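Long-range contact in coenzyme f420-dependent n5,n10-methylenetetrahydromethanopterin reductase (Methanopyrus kandleri, PDB 1EZW), which catalyses the reversible, coenzyme F420-dependent reduction of methylenetetrahydromethanopterin to methyltetrahydromethanopterin on the methanogenic pathway from carbon dioxide: residues A[31-43]-A[92-106]. Numbering follows the deposited sequence.
Sequences FEYAWICDHYNNY and IIGMGPGDKATFDKM
Ile92 CD1 lies over one face of the Trp35 indole, 3.4 Å from the centroid of its six-membered ring and only 8° off the normal, a CH-pi contact. The same methyl meets the Tyr33 ring at its edge, CD2 to Ile92 CD1 being 3.8 Å, while the Trp35 rim abuts the backbone of Ile93 and Gly94. Gly94 matters here, since a beta carbon would fall 3.1 Å from Trp35 CZ3. Farther along, Thr102 OG1 sits 3.4 Å above the centre of the His39 ring in the conformer described, and Thr102 CG2 reaches the edge of Tyr40. Met106 SD, 5.0 Å from the Tyr40 centroid and 60° off its normal, makes an oblique Met-aromatic contact; Met106 CG packs against Tyr40 CD2. The Tyr40 hydroxyl bonds to Asp160 O of the second subunit, and the Asp160 side chain there forms a salt bridge with Lys105 NZ. Asp99 N-caps helix 100-106: OD1 accepts from Thr102 N (3.0 Å), which comes from 49° above the carboxylate plane, and through its syn lone pair from Thr102 OG1. Replacing Asp99 with an alanine would probably leave Thr102 N uncapped and its hydroxyl free to turn from the His39 face. Across the interior of a TIM barrel, Tyr33 and Trp35 of strand 33-36 thus reach Ile92, just before strand 93-95, and Gly94 backbone, while the His39-Asn42 turn packs on helix 100-106 beside the subunit interface.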
loop_
_atom_site.group_PDB
_atom_site.type_symbol
_atom_site.label_atom_id
_atom_site.label_comp_id
_atom_site.label_asym_id
_atom_site.label_seq_id
_atom_site.Cartn_x
_atom_site.Cartn_y
_atom_site.Cartn_z
ATOM N N PHE A 31 10.960 14.126 11.272
ATOM C CA PHE A 31 10.442 13.526 12.515
ATOM C C PHE A 31 10.869 12.048 12.536
ATOM O O PHE A 31 10.854 11.366 11.502
ATOM C CB PHE A 31 8.897 13.597 12.581
ATOM C CG PHE A 31 8.364 14.968 12.857
ATOM C CD1 PHE A 31 8.484 16.008 11.905
ATOM C CD2 PHE A 31 7.701 15.215 14.065
ATOM C CE1 PHE A 31 7.917 17.273 12.196
ATOM C CE2 PHE A 31 7.145 16.473 14.352
ATOM C CZ PHE A 31 7.251 17.491 13.414
ATOM N N GLU A 32 11.238 11.532 13.713
ATOM C CA GLU A 32 11.693 10.151 13.819
ATOM C C GLU A 32 10.707 9.204 14.505
ATOM O O GLU A 32 10.896 7.982 14.488
ATOM C CB GLU A 32 13.054 10.107 14.512
ATOM C CG GLU A 32 14.160 10.718 13.635
ATOM C CD GLU A 32 15.504 10.781 14.346
ATOM O OE1 GLU A 32 16.135 9.729 14.546
ATOM O OE2 GLU A 32 15.917 11.894 14.718
ATOM N N TYR A 33 9.679 9.760 15.124
ATOM C CA TYR A 33 8.653 8.925 15.760
ATOM C C TYR A 33 7.262 9.357 15.416
ATOM O O TYR A 33 6.988 10.548 15.383
ATOM C CB TYR A 33 8.736 9.008 17.296
ATOM C CG TYR A 33 10.039 8.505 17.841
ATOM C CD1 TYR A 33 11.183 9.317 17.854
ATOM C CD2 TYR A 33 10.143 7.207 18.330
ATOM C CE1 TYR A 33 12.400 8.838 18.348
ATOM C CE2 TYR A 33 11.341 6.711 18.827
ATOM C CZ TYR A 33 12.474 7.547 18.831
ATOM O OH TYR A 33 13.676 7.038 19.268
ATOM N N ALA A 34 6.349 8.387 15.228
ATOM C CA ALA A 34 4.936 8.736 14.992
ATOM C C ALA A 34 4.129 7.823 15.935
ATOM O O ALA A 34 4.267 6.573 15.892
ATOM C CB ALA A 34 4.527 8.470 13.494
ATOM N N TRP A 35 3.316 8.466 16.753
ATOM C CA TRP A 35 2.508 7.801 17.762
ATOM C C TRP A 35 1.044 7.959 17.451
ATOM O O TRP A 35 0.573 9.061 17.203
ATOM C CB TRP A 35 2.758 8.434 19.138
ATOM C CG TRP A 35 4.200 8.387 19.597
ATOM C CD1 TRP A 35 5.147 9.400 19.534
ATOM C CD2 TRP A 35 4.842 7.286 20.247
ATOM N NE1 TRP A 35 6.316 8.985 20.116
ATOM C CE2 TRP A 35 6.161 7.691 20.563
ATOM C CE3 TRP A 35 4.428 5.989 20.599
ATOM C CZ2 TRP A 35 7.083 6.843 21.223
ATOM C CZ3 TRP A 35 5.350 5.145 21.260
ATOM C CH2 TRP A 35 6.661 5.584 21.560
ATOM N N ILE A 36 0.311 6.850 17.501
ATOM C CA ILE A 36 -1.123 6.904 17.206
ATOM C C ILE A 36 -1.863 6.416 18.444
ATOM O O ILE A 36 -1.606 5.318 18.940
ATOM C CB ILE A 36 -1.491 6.022 15.979
ATOM C CG1 ILE A 36 -0.947 6.689 14.702
ATOM C CG2 ILE A 36 -3.029 5.917 15.860
ATOM C CD1 ILE A 36 -1.636 8.061 14.456
ATOM N N CYS A 37 -2.765 7.244 18.960
ATOM C CA CYS A 37 -3.526 6.910 20.164
ATOM C C CYS A 37 -4.412 5.687 19.981
ATOM O O CYS A 37 -4.806 5.348 18.863
ATOM C CB CYS A 37 -4.381 8.100 20.558
ATOM S SG CYS A 37 -3.399 9.575 20.526
ATOM N N ASP A 38 -4.703 5.017 21.093
ATOM C CA ASP A 38 -5.528 3.813 21.064
ATOM C C ASP A 38 -6.809 3.989 21.855
ATOM O O ASP A 38 -6.817 3.740 23.072
ATOM C CB ASP A 38 -4.694 2.615 21.613
ATOM C CG ASP A 38 -5.532 1.365 21.850
ATOM O OD1 ASP A 38 -6.457 1.157 21.049
ATOM O OD2 ASP A 38 -5.253 0.618 22.817
ATOM N N HIS A 39 -7.882 4.450 21.196
ATOM C CA HIS A 39 -9.195 4.650 21.857
ATOM C C HIS A 39 -10.240 3.989 20.965
ATOM O O HIS A 39 -10.266 4.278 19.767
ATOM C CB HIS A 39 -9.526 6.149 21.990
ATOM C CG HIS A 39 -8.695 6.863 23.012
ATOM N ND1 HIS A 39 -8.793 8.220 23.240
ATOM C CD2 HIS A 39 -7.765 6.399 23.882
ATOM C CE1 HIS A 39 -7.955 8.561 24.203
ATOM N NE2 HIS A 39 -7.317 7.474 24.608
ATOM N N TYR A 40 -11.115 3.153 21.551
ATOM C CA TYR A 40 -12.106 2.407 20.777
ATOM C C TYR A 40 -12.988 3.302 19.911
ATOM O O TYR A 40 -13.510 2.859 18.876
ATOM C CB TYR A 40 -13.009 1.576 21.730
ATOM C CG TYR A 40 -14.102 2.439 22.320
ATOM C CD1 TYR A 40 -15.301 2.639 21.619
ATOM C CD2 TYR A 40 -13.833 3.265 23.436
ATOM C CE1 TYR A 40 -16.194 3.651 21.969
ATOM C CE2 TYR A 40 -14.735 4.291 23.800
ATOM C CZ TYR A 40 -15.888 4.486 23.063
ATOM O OH TYR A 40 -16.699 5.576 23.325
ATOM N N ASN A 41 -13.169 4.567 20.315
ATOM C CA ASN A 41 -14.077 5.412 19.552
ATOM C C ASN A 41 -13.517 5.909 18.235
ATOM O O ASN A 41 -14.245 6.407 17.395
ATOM C CB ASN A 41 -14.548 6.621 20.393
ATOM C CG ASN A 41 -13.402 7.392 21.008
ATOM O OD1 ASN A 41 -12.581 6.836 21.712
ATOM N ND2 ASN A 41 -13.369 8.686 20.767
ATOM N N ASN A 42 -12.216 5.753 18.055
ATOM C CA ASN A 42 -11.571 6.235 16.832
ATOM C C ASN A 42 -11.177 5.052 15.979
ATOM O O ASN A 42 -11.489 3.913 16.335
ATOM C CB ASN A 42 -10.339 7.044 17.217
ATOM C CG ASN A 42 -10.732 8.335 17.930
ATOM O OD1 ASN A 42 -11.669 8.993 17.512
ATOM N ND2 ASN A 42 -10.016 8.695 18.974
ATOM N N TYR A 43 -10.510 5.314 14.850
ATOM C CA TYR A 43 -10.078 4.190 14.011
ATOM C C TYR A 43 -8.994 3.429 14.807
ATOM O O TYR A 43 -8.284 3.982 15.651
ATOM C CB TYR A 43 -9.572 4.695 12.659
ATOM C CG TYR A 43 -10.675 5.218 11.787
ATOM C CD1 TYR A 43 -10.872 6.595 11.625
ATOM C CD2 TYR A 43 -11.536 4.316 11.123
ATOM C CE1 TYR A 43 -11.918 7.084 10.804
ATOM C CE2 TYR A 43 -12.562 4.772 10.313
ATOM C CZ TYR A 43 -12.749 6.156 10.159
ATOM O OH TYR A 43 -13.772 6.589 9.354
ATOM N N ILE A 92 7.401 0.641 17.505
ATOM C CA ILE A 92 7.698 1.122 18.869
ATOM C C ILE A 92 6.458 0.805 19.694
ATOM O O ILE A 92 5.332 0.691 19.170
ATOM C CB ILE A 92 8.007 2.640 18.914
ATOM C CG1 ILE A 92 6.814 3.446 18.390
ATOM C CG2 ILE A 92 9.296 2.913 18.148
ATOM C CD1 ILE A 92 7.075 4.970 18.161
ATOM N N ILE A 93 6.618 0.663 21.014
ATOM C CA ILE A 93 5.459 0.385 21.857
ATOM C C ILE A 93 5.262 1.546 22.844
ATOM O O ILE A 93 6.244 1.956 23.469
ATOM C CB ILE A 93 5.722 -0.867 22.735
ATOM C CG1 ILE A 93 5.919 -2.099 21.858
ATOM C CG2 ILE A 93 4.555 -1.049 23.736
ATOM C CD1 ILE A 93 6.585 -3.279 22.614
ATOM N N GLY A 94 4.028 2.058 22.952
ATOM C CA GLY A 94 3.663 3.075 23.938
ATOM C C GLY A 94 2.656 2.363 24.847
ATOM O O GLY A 94 1.603 1.975 24.386
ATOM N N MET A 95 2.949 2.183 26.141
ATOM C CA MET A 95 2.027 1.444 27.003
ATOM C C MET A 95 1.681 2.283 28.232
ATOM O O MET A 95 2.562 2.832 28.863
ATOM C CB MET A 95 2.735 0.151 27.451
ATOM C CG MET A 95 1.911 -0.725 28.380
ATOM S SD MET A 95 0.431 -1.415 27.602
ATOM C CE MET A 95 1.175 -2.442 26.361
ATOM N N GLY A 96 0.409 2.391 28.538
ATOM C CA GLY A 96 -0.035 3.138 29.708
ATOM C C GLY A 96 -1.094 2.354 30.446
ATOM O O GLY A 96 -1.410 1.228 30.093
ATOM N N PRO A 97 -1.693 2.938 31.474
ATOM C CA PRO A 97 -2.723 2.289 32.290
ATOM C C PRO A 97 -4.158 2.446 31.864
ATOM O O PRO A 97 -5.065 2.094 32.621
ATOM C CB PRO A 97 -2.486 2.934 33.649
ATOM C CG PRO A 97 -2.323 4.390 33.241
ATOM C CD PRO A 97 -1.363 4.283 31.997
ATOM N N GLY A 98 -4.394 2.948 30.655
ATOM C CA GLY A 98 -5.762 3.213 30.244
ATOM C C GLY A 98 -6.008 4.693 30.555
ATOM O O GLY A 98 -5.090 5.389 30.984
ATOM N N ASP A 99 -7.220 5.197 30.336
ATOM C CA ASP A 99 -7.517 6.594 30.632
ATOM C C ASP A 99 -8.948 6.647 31.093
ATOM O O ASP A 99 -9.797 5.901 30.619
ATOM C CB ASP A 99 -7.257 7.517 29.414
ATOM C CG ASP A 99 -8.117 7.169 28.210
ATOM O OD1 ASP A 99 -9.086 7.905 27.943
ATOM O OD2 ASP A 99 -7.831 6.133 27.553
ATOM N N LYS A 100 -9.208 7.515 32.068
ATOM C CA LYS A 100 -10.527 7.625 32.636
ATOM C C LYS A 100 -11.682 7.904 31.673
ATOM O O LYS A 100 -12.691 7.178 31.689
ATOM C CB LYS A 100 -10.537 8.706 33.745
ATOM C CG LYS A 100 -11.896 8.843 34.396
ATOM C CD LYS A 100 -11.933 9.991 35.428
ATOM C CE LYS A 100 -13.346 10.230 35.938
ATOM N NZ LYS A 100 -14.034 8.995 36.456
ATOM N N ALA A 101 -11.542 8.925 30.834
ATOM C CA ALA A 101 -12.643 9.296 29.949
ATOM C C ALA A 101 -13.033 8.132 29.060
ATOM O O ALA A 101 -14.221 7.826 28.902
ATOM C CB ALA A 101 -12.262 10.526 29.104
ATOM N N THR A 102 -12.026 7.464 28.510
ATOM C CA THR A 102 -12.318 6.339 27.615
ATOM C C THR A 102 -12.807 5.097 28.354
ATOM O O THR A 102 -13.784 4.471 27.922
ATOM C CB THR A 102 -11.084 5.991 26.743
ATOM O OG1 THR A 102 -10.622 7.189 26.101
ATOM C CG2 THR A 102 -11.483 4.977 25.636
ATOM N N PHE A 103 -12.158 4.732 29.460
ATOM C CA PHE A 103 -12.611 3.563 30.214
ATOM C C PHE A 103 -14.028 3.750 30.755
ATOM O O PHE A 103 -14.838 2.823 30.702
ATOM C CB PHE A 103 -11.605 3.215 31.315
ATOM C CG PHE A 103 -10.475 2.340 30.841
ATOM C CD1 PHE A 103 -9.960 2.456 29.535
ATOM C CD2 PHE A 103 -9.898 1.414 31.700
ATOM C CE1 PHE A 103 -8.891 1.664 29.112
ATOM C CE2 PHE A 103 -8.833 0.613 31.285
ATOM C CZ PHE A 103 -8.325 0.736 29.989
ATOM N N ASP A 104 -14.377 4.961 31.216
ATOM C CA ASP A 104 -15.758 5.141 31.678
ATOM C C ASP A 104 -16.756 4.845 30.541
ATOM O O ASP A 104 -17.792 4.172 30.747
ATOM C CB ASP A 104 -15.987 6.575 32.206
ATOM C CG ASP A 104 -15.311 6.822 33.555
ATOM O OD1 ASP A 104 -14.963 5.849 34.245
ATOM O OD2 ASP A 104 -15.150 8.009 33.934
ATOM N N LYS A 105 -16.433 5.328 29.340
ATOM C CA LYS A 105 -17.311 5.111 28.201
ATOM C C LYS A 105 -17.411 3.618 27.909
ATOM O O LYS A 105 -18.480 3.138 27.602
ATOM C CB LYS A 105 -16.788 5.824 26.941
ATOM C CG LYS A 105 -16.917 7.359 26.960
ATOM C CD LYS A 105 -16.156 7.911 25.755
ATOM C CE LYS A 105 -16.087 9.434 25.713
ATOM N NZ LYS A 105 -15.126 9.799 24.607
ATOM N N MET A 106 -16.294 2.900 28.002
ATOM C CA MET A 106 -16.298 1.465 27.703
ATOM C C MET A 106 -17.006 0.629 28.753
ATOM O O MET A 106 -17.459 -0.468 28.443
ATOM C CB MET A 106 -14.871 0.943 27.564
ATOM C CG MET A 106 -14.102 1.603 26.439
ATOM S SD MET A 106 -12.467 0.898 26.211
ATOM C CE MET A 106 -12.925 -0.618 25.237
HETATM O O HOH W 1 -8.458 3.520 25.722
#